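Local coordinates for protein phosphotransferase system, mannose/fructose/N-acetylgalactosamine-specific component IIB (Thermoanaerobacter tengcongensis, PDB 3LFJ) that probably passes a phosphoryl group to mannose-type sugars as the cytoplasmic IIB component of a bacterial phosphotransferase system, at residues V25-I34 and W42-I53. Numbering follows the deposited sequence. Where two conformers were deposited one is given.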
loop_
_atom_site.group_PDB
_atom_site.type_symbol
_atom_site.label_atom_id
_atom_site.label_comp_id
_atom_site.label_asym_id
_atom_site.label_seq_id
_atom_site.Cartn_x
_atom_site.Cartn_y
_atom_site.Cartn_z
ATOM N N VAL A 25 -10.345 -0.965 -3.213
ATOM C CA VAL A 25 -10.249 -2.097 -4.141
ATOM C C VAL A 25 -8.922 -2.840 -4.044
ATOM O O VAL A 25 -8.824 -3.990 -4.468
ATOM C CB VAL A 25 -10.507 -1.684 -5.605
ATOM C CG1 VAL A 25 -11.889 -1.063 -5.737
ATOM C CG2 VAL A 25 -9.425 -0.721 -6.120
ATOM N N PHE A 26 -7.906 -2.184 -3.481
ATOM C CA PHE A 26 -6.587 -2.785 -3.343
ATOM C C PHE A 26 -5.777 -1.903 -2.413
ATOM O O PHE A 26 -6.119 -0.730 -2.229
ATOM C CB PHE A 26 -5.883 -2.857 -4.702
ATOM C CG PHE A 26 -4.856 -3.950 -4.800
ATOM C CD1 PHE A 26 -5.245 -5.286 -4.844
ATOM C CD2 PHE A 26 -3.506 -3.646 -4.867
ATOM C CE1 PHE A 26 -4.314 -6.297 -4.958
ATOM C CE2 PHE A 26 -2.563 -4.663 -4.985
ATOM C CZ PHE A 26 -2.974 -5.985 -5.021
ATOM N N ALA A 27 -4.724 -2.462 -1.830
ATOM C CA ALA A 27 -3.774 -1.670 -1.043
ATOM C C ALA A 27 -2.383 -2.210 -1.290
ATOM O O ALA A 27 -2.172 -3.425 -1.331
ATOM C CB ALA A 27 -4.119 -1.695 0.438
ATOM N N ARG A 28 -1.431 -1.304 -1.447
ATOM C CA ARG A 28 -0.062 -1.680 -1.795
ATOM C C ARG A 28 0.921 -0.817 -1.010
ATOM O O ARG A 28 0.696 0.384 -0.812
ATOM C CB ARG A 28 0.153 -1.499 -3.298
ATOM C CG ARG A 28 1.609 -1.614 -3.772
ATOM C CD ARG A 28 1.644 -1.532 -5.286
ATOM N NE ARG A 28 3.002 -1.446 -5.814
ATOM C CZ ARG A 28 3.748 -2.504 -6.141
ATOM N NH1 ARG A 28 4.966 -2.309 -6.606
ATOM N NH2 ARG A 28 3.293 -3.748 -5.986
ATOM N N ILE A 29 2.004 -1.450 -0.569
ATOM C CA ILE A 29 3.119 -0.741 0.068
ATOM C C ILE A 29 4.293 -0.725 -0.900
ATOM O O ILE A 29 4.762 -1.777 -1.354
ATOM C CB ILE A 29 3.530 -1.398 1.403
ATOM C CG1 ILE A 29 2.395 -1.202 2.434
ATOM C CG2 ILE A 29 4.873 -0.803 1.904
ATOM C CD1 ILE A 29 2.512 -2.045 3.698
ATOM N N ASP A 30 4.766 0.466 -1.247
ATOM C CA ASP A 30 5.929 0.597 -2.125
ATOM C C ASP A 30 6.625 1.880 -1.754
ATOM O O ASP A 30 6.041 2.967 -1.882
ATOM C CB ASP A 30 5.501 0.615 -3.603
ATOM C CG ASP A 30 6.685 0.588 -4.575
ATOM O OD1 ASP A 30 7.793 1.052 -4.234
ATOM O OD2 ASP A 30 6.486 0.112 -5.713
ATOM N N ASP A 31 7.845 1.771 -1.220
ATOM C CA ASP A 31 8.524 2.961 -0.717
ATOM C C ASP A 31 8.942 3.947 -1.804
ATOM O O ASP A 31 9.389 5.052 -1.493
ATOM C CB ASP A 31 9.685 2.634 0.237
ATOM C CG ASP A 31 10.731 1.717 -0.366
ATOM O OD1 ASP A 31 10.639 1.340 -1.546
ATOM O OD2 ASP A 31 11.685 1.381 0.376
ATOM N N ARG A 32 8.778 3.546 -3.055
ATOM C CA ARG A 32 8.992 4.454 -4.161
ATOM C C ARG A 32 7.702 4.915 -4.859
ATOM O O ARG A 32 7.708 5.646 -5.828
ATOM C CB ARG A 32 10.069 3.932 -5.116
ATOM C CG ARG A 32 11.444 3.993 -4.492
ATOM C CD ARG A 32 12.430 3.266 -5.294
ATOM N NE ARG A 32 12.314 3.556 -6.702
ATOM C CZ ARG A 32 12.089 2.659 -7.671
ATOM N NH1 ARG A 32 11.895 1.329 -7.495
ATOM N NH2 ARG A 32 12.032 3.146 -8.849
ATOM N N LEU A 33 6.584 4.510 -4.249
ATOM C CA LEU A 33 5.249 5.006 -4.654
ATOM C C LEU A 33 4.947 4.871 -6.146
ATOM O O LEU A 33 4.881 3.762 -6.655
ATOM C CB LEU A 33 5.006 6.432 -4.125
ATOM C CG LEU A 33 5.014 6.494 -2.588
ATOM C CD1 LEU A 33 5.089 7.933 -2.064
ATOM C CD2 LEU A 33 3.848 5.719 -1.970
ATOM N N ILE A 34 4.740 5.991 -6.840
ATOM C CA ILE A 34 4.479 5.941 -8.268
ATOM C C ILE A 34 5.797 6.119 -9.016
ATOM O O ILE A 34 6.353 7.214 -9.064
ATOM C CB ILE A 34 3.447 6.993 -8.679
ATOM C CG1 ILE A 34 2.158 6.821 -7.869
ATOM C CG2 ILE A 34 3.149 6.851 -10.173
ATOM C CD1 ILE A 34 1.047 7.784 -8.287
ATOM N N TRP A 42 -0.433 -1.973 -12.536
ATOM C CA TRP A 42 -1.395 -2.295 -11.490
ATOM C C TRP A 42 -2.794 -1.753 -11.773
ATOM O O TRP A 42 -3.778 -2.448 -11.538
ATOM C CB TRP A 42 -0.899 -1.804 -10.119
ATOM C CG TRP A 42 0.120 -2.738 -9.531
ATOM C CD1 TRP A 42 1.474 -2.542 -9.458
ATOM C CD2 TRP A 42 -0.135 -4.026 -8.956
ATOM N NE1 TRP A 42 2.073 -3.636 -8.873
ATOM C CE2 TRP A 42 1.111 -4.561 -8.561
ATOM C CE3 TRP A 42 -1.295 -4.785 -8.749
ATOM C CZ2 TRP A 42 1.232 -5.826 -7.973
ATOM C CZ3 TRP A 42 -1.176 -6.045 -8.149
ATOM C CH2 TRP A 42 0.083 -6.547 -7.768
ATOM N N MET A 43 -2.883 -0.525 -12.281
ATOM C CA MET A 43 -4.188 0.104 -12.431
ATOM C C MET A 43 -5.013 -0.506 -13.551
ATOM O O MET A 43 -6.229 -0.355 -13.561
ATOM C CB MET A 43 -4.063 1.612 -12.604
ATOM C CG MET A 43 -3.594 2.329 -11.327
ATOM S SD MET A 43 -4.440 1.865 -9.787
ATOM C CE MET A 43 -6.024 2.667 -10.002
ATOM N N LYS A 44 -4.365 -1.208 -14.473
ATOM C CA LYS A 44 -5.127 -1.887 -15.523
ATOM C C LYS A 44 -6.110 -2.916 -14.958
ATOM O O LYS A 44 -7.142 -3.209 -15.569
ATOM C CB LYS A 44 -4.198 -2.481 -16.583
ATOM C CG LYS A 44 -3.836 -1.435 -17.635
ATOM C CD LYS A 44 -2.688 -1.840 -18.536
ATOM C CE LYS A 44 -2.406 -0.728 -19.538
ATOM N NZ LYS A 44 -1.284 -1.057 -20.459
ATOM N N GLY A 45 -5.801 -3.435 -13.774
ATOM C CA GLY A 45 -6.684 -4.344 -13.076
ATOM C C GLY A 45 -7.804 -3.685 -12.284
ATOM O O GLY A 45 -8.650 -4.377 -11.719
ATOM N N PHE A 46 -7.806 -2.352 -12.233
ATOM C CA PHE A 46 -8.786 -1.610 -11.436
ATOM C C PHE A 46 -9.243 -0.397 -12.222
ATOM O O PHE A 46 -8.973 0.746 -11.855
ATOM C CB PHE A 46 -8.160 -1.206 -10.088
ATOM C CG PHE A 46 -7.612 -2.378 -9.320
ATOM C CD1 PHE A 46 -8.452 -3.173 -8.549
ATOM C CD2 PHE A 46 -6.275 -2.738 -9.430
ATOM C CE1 PHE A 46 -7.955 -4.276 -7.872
ATOM C CE2 PHE A 46 -5.776 -3.842 -8.754
ATOM C CZ PHE A 46 -6.611 -4.608 -7.971
ATOM N N PRO A 47 -9.945 -0.653 -13.335
ATOM C CA PRO A 47 -10.323 0.322 -14.367
ATOM C C PRO A 47 -11.004 1.599 -13.869
ATOM O O PRO A 47 -10.804 2.660 -14.468
ATOM C CB PRO A 47 -11.316 -0.462 -15.239
ATOM C CG PRO A 47 -11.018 -1.885 -14.996
ATOM C CD PRO A 47 -10.474 -2.001 -13.610
ATOM N N GLU A 48 -11.810 1.510 -12.821
ATOM C CA GLU A 48 -12.576 2.676 -12.400
ATOM C C GLU A 48 -12.000 3.378 -11.163
ATOM O O GLU A 48 -12.559 4.356 -10.667
ATOM C CB GLU A 48 -14.039 2.286 -12.164
ATOM N N ALA A 49 -10.865 2.894 -10.686
ATOM C CA ALA A 49 -10.305 3.386 -9.430
ATOM C C ALA A 49 -9.324 4.543 -9.582
ATOM O O ALA A 49 -8.688 4.729 -10.625
ATOM C CB ALA A 49 -9.644 2.242 -8.675
ATOM N N SER A 50 -9.226 5.327 -8.516
ATOM C CA SER A 50 -8.203 6.348 -8.446
ATOM C C SER A 50 -7.123 5.855 -7.494
ATOM O O SER A 50 -7.321 4.892 -6.767
ATOM C CB SER A 50 -8.792 7.638 -7.916
ATOM O OG SER A 50 -9.252 7.420 -6.606
ATOM N N ILE A 51 -5.972 6.501 -7.542
ATOM C CA ILE A 51 -4.876 6.169 -6.629
ATOM C C ILE A 51 -4.920 7.143 -5.456
ATOM O O ILE A 51 -4.926 8.351 -5.650
ATOM C CB ILE A 51 -3.522 6.309 -7.330
ATOM C CG1 ILE A 51 -3.397 5.258 -8.443
ATOM C CG2 ILE A 51 -2.376 6.139 -6.296
ATOM C CD1 ILE A 51 -2.229 5.479 -9.376
ATOM N N VAL A 52 -4.991 6.611 -4.245
ATOM C CA VAL A 52 -4.915 7.429 -3.052
ATOM C C VAL A 52 -3.645 7.049 -2.320
ATOM O O VAL A 52 -3.499 5.925 -1.847
ATOM C CB VAL A 52 -6.135 7.241 -2.147
ATOM C CG1 VAL A 52 -5.941 7.981 -0.815
ATOM C CG2 VAL A 52 -7.384 7.755 -2.864
ATOM N N ILE A 53 -2.716 7.994 -2.260
ATOM C CA ILE A 53 -1.483 7.807 -1.492
ATOM C C ILE A 53 -1.714 8.348 -0.104
ATOM O O ILE A 53 -2.155 9.494 0.062
ATOM C CB ILE A 53 -0.297 8.544 -2.117
ATOM C CG1 ILE A 53 -0.040 8.015 -3.537
ATOM C CG2 ILE A 53 0.950 8.357 -1.211
ATOM C CD1 ILE A 53 1.004 8.816 -4.305
#
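An aromatic cluster of Phe26, Trp42 and Phe46, extended by Arg28, joins strand 22-30 to the end of helix 38-43 and the turn after it. Phe26 has its CG opposite the backbone N (chi1 -154°), bringing its ring against the other two, which lie on the same side of its plane. Its CB sits over the face of Phe46, 4.2 Å from the ring centroid, in a CH-pi contact, while Phe26 CD1 comes within 3.5 Å of Phe46 CZ. On Trp42, Phe26 CZ approaches CZ3 at 3.6 Å; the two rings are tilted by 29° and displaced, with little of one above the other. Val25 CG2 packs against Phe46 CD1 (3.6 Å) and also touches the methyl of Ala49.

The extended side chain of Arg28 crosses Trp42 at about a right angle, with Trp42 NE1 above one guanidinium face, nearer its margin than its middle, and the two planes turned by 38°. Arg28 NH2 and Trp42 NE1 are 3.1 Å apart, but both are donors: NE1 binds Met166 O, and NH2 binds Gln165 O. Arg28 NH1 forms a salt bridge with Asp30 OD2 (3.0 Å), which also hydrogen-bonds His35 NE2. His35 is probably the equivalent of the histidine phosphorylated in relatives, in the loop after the first strand. Cutting Arg28 back to an alanine is likely to cost Asp30 its salt bridge, leaving OD2 with His35, and open a gap beside the indole.

The two segments belong to a beta-alpha-beta crossover whose parallel strands, 22-30 and 50-54, are separated in the sheet by strand 98-104. Past the Asx turn at Asp30, Ile34 CD1 meets Ile51 CD1 tip to tip at 4.2 Å and lies against Ile53 CD1, while Leu33 CD2 touches Ile53 CG2 (4.0 Å).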